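Local coordinates for protein member of DUF4221 family (PDB 3S9J) that is of unknown function but folds as a six-bladed beta-propeller, a member of the DUF4221 family from the gut bacterium Bacteroides vulgatus, at residues S202-K208 against W268-Y272. Residue numbers count along the deposited sequence, not the author numbering.
Sequences SYDYNYK and WHIMY. With FMT (formic acid), chain H.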
ATOM      1  N   SER A 202       1.067   5.066  -4.781  1.00 21.94           N
ATOM      2  CA  SER A 202       0.085   4.332  -4.007  1.00 22.61           C
ATOM      3  C   SER A 202      -1.259   4.510  -4.684  1.00 22.23           C
ATOM      4  O   SER A 202      -1.471   5.454  -5.453  1.00 25.64           O
ATOM      5  CB  SER A 202       0.076   4.873  -2.561  1.00 22.25           C
ATOM      6  OG  SER A 202      -0.970   4.324  -1.749  1.00 22.36           O
ATOM      7  N   TYR A 203      -2.190   3.602  -4.437  1.00 22.62           N
ATOM      8  CA  TYR A 203      -3.517   3.742  -5.044  1.00 23.44           C
ATOM      9  C   TYR A 203      -4.531   3.087  -4.122  1.00 24.20           C
ATOM     10  O   TYR A 203      -4.190   2.277  -3.258  1.00 23.62           O
ATOM     11  CB  TYR A 203      -3.566   3.128  -6.465  1.00 23.11           C
ATOM     12  CG  TYR A 203      -3.360   1.635  -6.517  1.00 23.54           C
ATOM     13  CD1 TYR A 203      -2.094   1.102  -6.582  1.00 21.50           C
ATOM     14  CD2 TYR A 203      -4.438   0.767  -6.491  1.00 23.71           C
ATOM     15  CE1 TYR A 203      -1.862  -0.270  -6.598  1.00 23.19           C
ATOM     16  CE2 TYR A 203      -4.251  -0.596  -6.515  1.00 24.15           C
ATOM     17  CZ  TYR A 203      -2.968  -1.126  -6.551  1.00 22.74           C
ATOM     18  OH  TYR A 203      -2.768  -2.474  -6.577  1.00 25.06           O
ATOM     19  N   ASP A 204      -5.779   3.439  -4.324  1.00 25.18           N
ATOM     20  CA  ASP A 204      -6.868   2.748  -3.683  1.00 25.38           C
ATOM     21  C   ASP A 204      -8.065   2.757  -4.622  1.00 26.38           C
ATOM     22  O   ASP A 204      -8.107   3.521  -5.587  1.00 25.74           O
ATOM     23  CB  ASP A 204      -7.217   3.377  -2.332  1.00 24.73           C
ATOM     24  CG  ASP A 204      -7.759   2.362  -1.312  1.00 28.70           C
ATOM     25  OD1 ASP A 204      -8.170   1.235  -1.703  1.00 27.15           O
ATOM     26  OD2 ASP A 204      -7.745   2.690  -0.100  1.00 27.75           O
ATOM     27  N   TYR A 205      -9.018   1.881  -4.334  1.00 26.86           N
ATOM     28  CA  TYR A 205     -10.185   1.712  -5.184  1.00 26.46           C
ATOM     29  C   TYR A 205     -11.449   1.864  -4.346  1.00 26.81           C
ATOM     30  O   TYR A 205     -11.611   1.197  -3.347  1.00 27.55           O
ATOM     31  CB  TYR A 205     -10.171   0.362  -5.900  1.00 27.72           C
ATOM     32  CG  TYR A 205     -11.166   0.302  -7.059  1.00 27.81           C
ATOM     33  CD1 TYR A 205     -10.862   0.868  -8.284  1.00 28.01           C
ATOM     34  CD2 TYR A 205     -12.408  -0.330  -6.928  1.00 31.07           C
ATOM     35  CE1 TYR A 205     -11.739   0.829  -9.328  1.00 30.66           C
ATOM     36  CE2 TYR A 205     -13.295  -0.373  -7.985  1.00 33.61           C
ATOM     37  CZ  TYR A 205     -12.952   0.200  -9.180  1.00 32.69           C
ATOM     38  OH  TYR A 205     -13.818   0.144 -10.249  1.00 34.91           O
ATOM     39  N   ASN A 206     -12.322   2.746  -4.794  1.00 28.95           N
ATOM     40  CA  ASN A 206     -13.575   3.097  -4.134  1.00 30.12           C
ATOM     41  C   ASN A 206     -14.670   2.330  -4.871  1.00 32.28           C
ATOM     42  O   ASN A 206     -15.019   2.666  -5.999  1.00 32.79           O
ATOM     43  CB  ASN A 206     -13.725   4.627  -4.253  1.00 29.69           C
ATOM     44  CG  ASN A 206     -15.114   5.154  -3.901  1.00 33.31           C
ATOM     45  OD1 ASN A 206     -16.094   4.410  -3.832  1.00 35.77           O
ATOM     46  ND2 ASN A 206     -15.196   6.464  -3.698  1.00 34.11           N
ATOM     47  N   TYR A 207     -15.162   1.263  -4.256  1.00 31.51           N
ATOM     48  CA  TYR A 207     -16.153   0.394  -4.912  1.00 32.00           C
ATOM     49  C   TYR A 207     -17.523   1.040  -5.006  1.00 34.13           C
ATOM     50  O   TYR A 207     -18.282   0.749  -5.920  1.00 37.40           O
ATOM     51  CB  TYR A 207     -16.258  -0.961  -4.225  1.00 32.28           C
ATOM     52  CG  TYR A 207     -15.062  -1.874  -4.495  1.00 30.91           C
ATOM     53  CD1 TYR A 207     -15.005  -2.649  -5.664  1.00 31.44           C
ATOM     54  CD2 TYR A 207     -14.021  -1.982  -3.582  1.00 32.01           C
ATOM     55  CE1 TYR A 207     -13.942  -3.481  -5.920  1.00 30.64           C
ATOM     56  CE2 TYR A 207     -12.930  -2.814  -3.833  1.00 29.99           C
ATOM     57  CZ  TYR A 207     -12.913  -3.580  -5.001  1.00 32.55           C
ATOM     58  OH  TYR A 207     -11.853  -4.417  -5.275  1.00 32.45           O
ATOM     59  N   LYS A 208     -17.832   1.922  -4.066  1.00 33.81           N
ATOM     60  CA  LYS A 208     -19.092   2.675  -4.104  1.00 37.14           C
ATOM     61  C   LYS A 208     -19.260   3.412  -5.431  1.00 38.69           C
ATOM     62  O   LYS A 208     -20.334   3.386  -6.044  1.00 39.06           O
ATOM     63  CB  LYS A 208     -19.117   3.679  -2.943  1.00 38.08           C
ATOM     64  CG  LYS A 208     -20.373   4.595  -2.850  1.00 42.72           C
ATOM     65  CD  LYS A 208     -20.086   5.767  -1.873  1.00 46.99           C
ATOM     66  CE  LYS A 208     -21.059   6.915  -2.004  1.00 57.25           C
ATOM     67  NZ  LYS A 208     -22.213   6.756  -1.083  1.00 62.91           N
ATOM     68  N   TRP A 268       3.054   9.332   0.522  1.00 24.57           N
ATOM     69  CA  TRP A 268       3.063   7.875   0.700  1.00 22.95           C
ATOM     70  C   TRP A 268       1.646   7.348   0.424  1.00 24.19           C
ATOM     71  O   TRP A 268       1.162   7.562  -0.685  1.00 23.84           O
ATOM     72  CB  TRP A 268       3.682   7.445   2.044  1.00 21.14           C
ATOM     73  CG  TRP A 268       4.189   6.029   2.041  1.00 21.13           C
ATOM     74  CD1 TRP A 268       3.713   4.981   2.771  1.00 21.31           C
ATOM     75  CD2 TRP A 268       5.259   5.517   1.260  1.00 20.56           C
ATOM     76  NE1 TRP A 268       4.431   3.851   2.498  1.00 21.66           N
ATOM     77  CE2 TRP A 268       5.381   4.144   1.562  1.00 21.29           C
ATOM     78  CE3 TRP A 268       6.125   6.077   0.309  1.00 22.94           C
ATOM     79  CZ2 TRP A 268       6.337   3.340   0.980  1.00 21.37           C
ATOM     80  CZ3 TRP A 268       7.086   5.251  -0.274  1.00 24.12           C
ATOM     81  CH2 TRP A 268       7.178   3.896   0.065  1.00 23.64           C
ATOM     82  N   HIS A 269       0.971   6.700   1.385  1.00 23.60           N
ATOM     83  CA  HIS A 269      -0.332   6.108   1.112  1.00 23.62           C
ATOM     84  C   HIS A 269      -1.352   7.116   0.590  1.00 24.11           C
ATOM     85  O   HIS A 269      -1.420   8.265   1.063  1.00 23.84           O
ATOM     86  CB  HIS A 269      -1.001   5.534   2.366  1.00 23.10           C
ATOM     87  CG  HIS A 269      -0.155   4.635   3.205  1.00 21.68           C
ATOM     88  ND1 HIS A 269       0.343   3.427   2.752  1.00 23.29           N
ATOM     89  CD2 HIS A 269       0.149   4.708   4.519  1.00 22.06           C
ATOM     90  CE1 HIS A 269       0.958   2.819   3.748  1.00 25.16           C
ATOM     91  NE2 HIS A 269       0.864   3.581   4.831  1.00 21.28           N
ATOM     92  N   ILE A 270      -2.188   6.659  -0.334  1.00 23.25           N
ATOM     93  CA  ILE A 270      -3.518   7.224  -0.497  1.00 26.60           C
ATOM     94  C   ILE A 270      -4.507   6.122  -0.092  1.00 24.43           C
ATOM     95  O   ILE A 270      -4.423   4.990  -0.554  1.00 25.59           O
ATOM     96  CB  ILE A 270      -3.767   7.811  -1.928  1.00 28.04           C
ATOM     97  CG1 ILE A 270      -5.158   8.495  -2.040  1.00 29.64           C
ATOM     98  CG2 ILE A 270      -3.596   6.746  -3.015  1.00 27.13           C
ATOM     99  CD1 ILE A 270      -5.302   9.760  -1.164  1.00 27.26           C
HETATM  100  N   MSE A 271      -5.448   6.464   0.784  1.00 25.01           N
HETATM  101  CA  MSE A 271      -6.361   5.483   1.352  1.00 26.06           C
HETATM  102  C   MSE A 271      -7.785   6.008   1.318  1.00 28.35           C
HETATM  103  O   MSE A 271      -8.053   7.121   1.767  1.00 29.88           O
HETATM  104  CB  MSE A 271      -5.977   5.159   2.798  1.00 26.59           C
HETATM  105  CG  MSE A 271      -4.619   4.678   2.948  1.00 32.47           C
HETATM  106 SE   MSE A 271      -4.293   4.202   4.823  0.75 32.47          SE
HETATM  107  CE  MSE A 271      -5.532   3.289   5.249  1.00 15.82           C
ATOM    108  N   TYR A 272      -8.701   5.184   0.817  1.00 26.22           N
ATOM    109  CA  TYR A 272     -10.114   5.504   0.837  1.00 26.94           C
ATOM    110  C   TYR A 272     -10.745   4.970   2.108  1.00 27.00           C
ATOM    111  O   TYR A 272     -10.463   3.855   2.515  1.00 26.20           O
ATOM    112  CB  TYR A 272     -10.816   4.878  -0.376  1.00 28.58           C
ATOM    113  CG  TYR A 272     -12.302   5.116  -0.389  1.00 29.20           C
ATOM    114  CD1 TYR A 272     -12.802   6.388  -0.318  1.00 30.46           C
ATOM    115  CD2 TYR A 272     -13.193   4.069  -0.499  1.00 31.00           C
ATOM    116  CE1 TYR A 272     -14.170   6.620  -0.313  1.00 33.44           C
ATOM    117  CE2 TYR A 272     -14.579   4.295  -0.499  1.00 29.43           C
ATOM    118  CZ  TYR A 272     -15.054   5.562  -0.410  1.00 34.78           C
ATOM    119  OH  TYR A 272     -16.417   5.834  -0.405  1.00 35.34           O
TER
HETATM  120  C   FMT H 406     -16.326  -2.698  -9.860  1.00 53.87           C
HETATM  121  O1  FMT H 406     -15.829  -1.569  -9.811  1.00 48.05           O
HETATM  122  O2  FMT H 406     -16.171  -3.562  -8.989  1.00 55.00           O
HETATM  123  O   HOH W   1      -8.172   2.096   2.647  1.00 40.77           O
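Two strands run side by side, 7° from parallel with their axes 5.5 Å apart, yet the two hydrogen bonds between them join backbone amides of one strand to side-chain oxygens of the other. S202 and D204, alternate residues of one strand with CB turned toward the other, each accept an amide hydrogen from it: I270 N donates to S202 OG (3.0 Å) and Y272 N to D204 OD2 (2.8 Å), both nearly straight. The short serine suits the buried end, where its hydroxyl also bonds N135; the longer aspartate bridges the gap further along. The other oxygen, D204 OD1, accepts Y205 N at 2.8 Å, while a water donates to both D204 OD2 and Y272 O. Strands 201-206 and 266-273 are the first strands of two successive four-stranded antiparallel blades in a six-bladed beta-propeller, and in such folds the first strands line the central axis. The contact is thus a seam between neighbouring blades: in backbone pairing S202 and D204 turn to G215 and V213, W268 and H269 to F282, while Y203 bonds N135. Between the two cross-strand bonds, I270 packs against Y203, its methyl CG2 3.6 Å from Y203 CA, and its branched side chain also reaches V213 of strand 211-216, the next strand in the blade of S202. Farther on, the flat Y272 ring receives N206 on one face, a CH-pi contact with N206 CB 3.9 Å from the ring centroid, and its hydroxyl bonds N277. The carboxamide of N206, at the end of its strand, can accept and donate at once, OD1 taking the backbone amide of E209 and ND2 pairing with the hydroxyl of Y279.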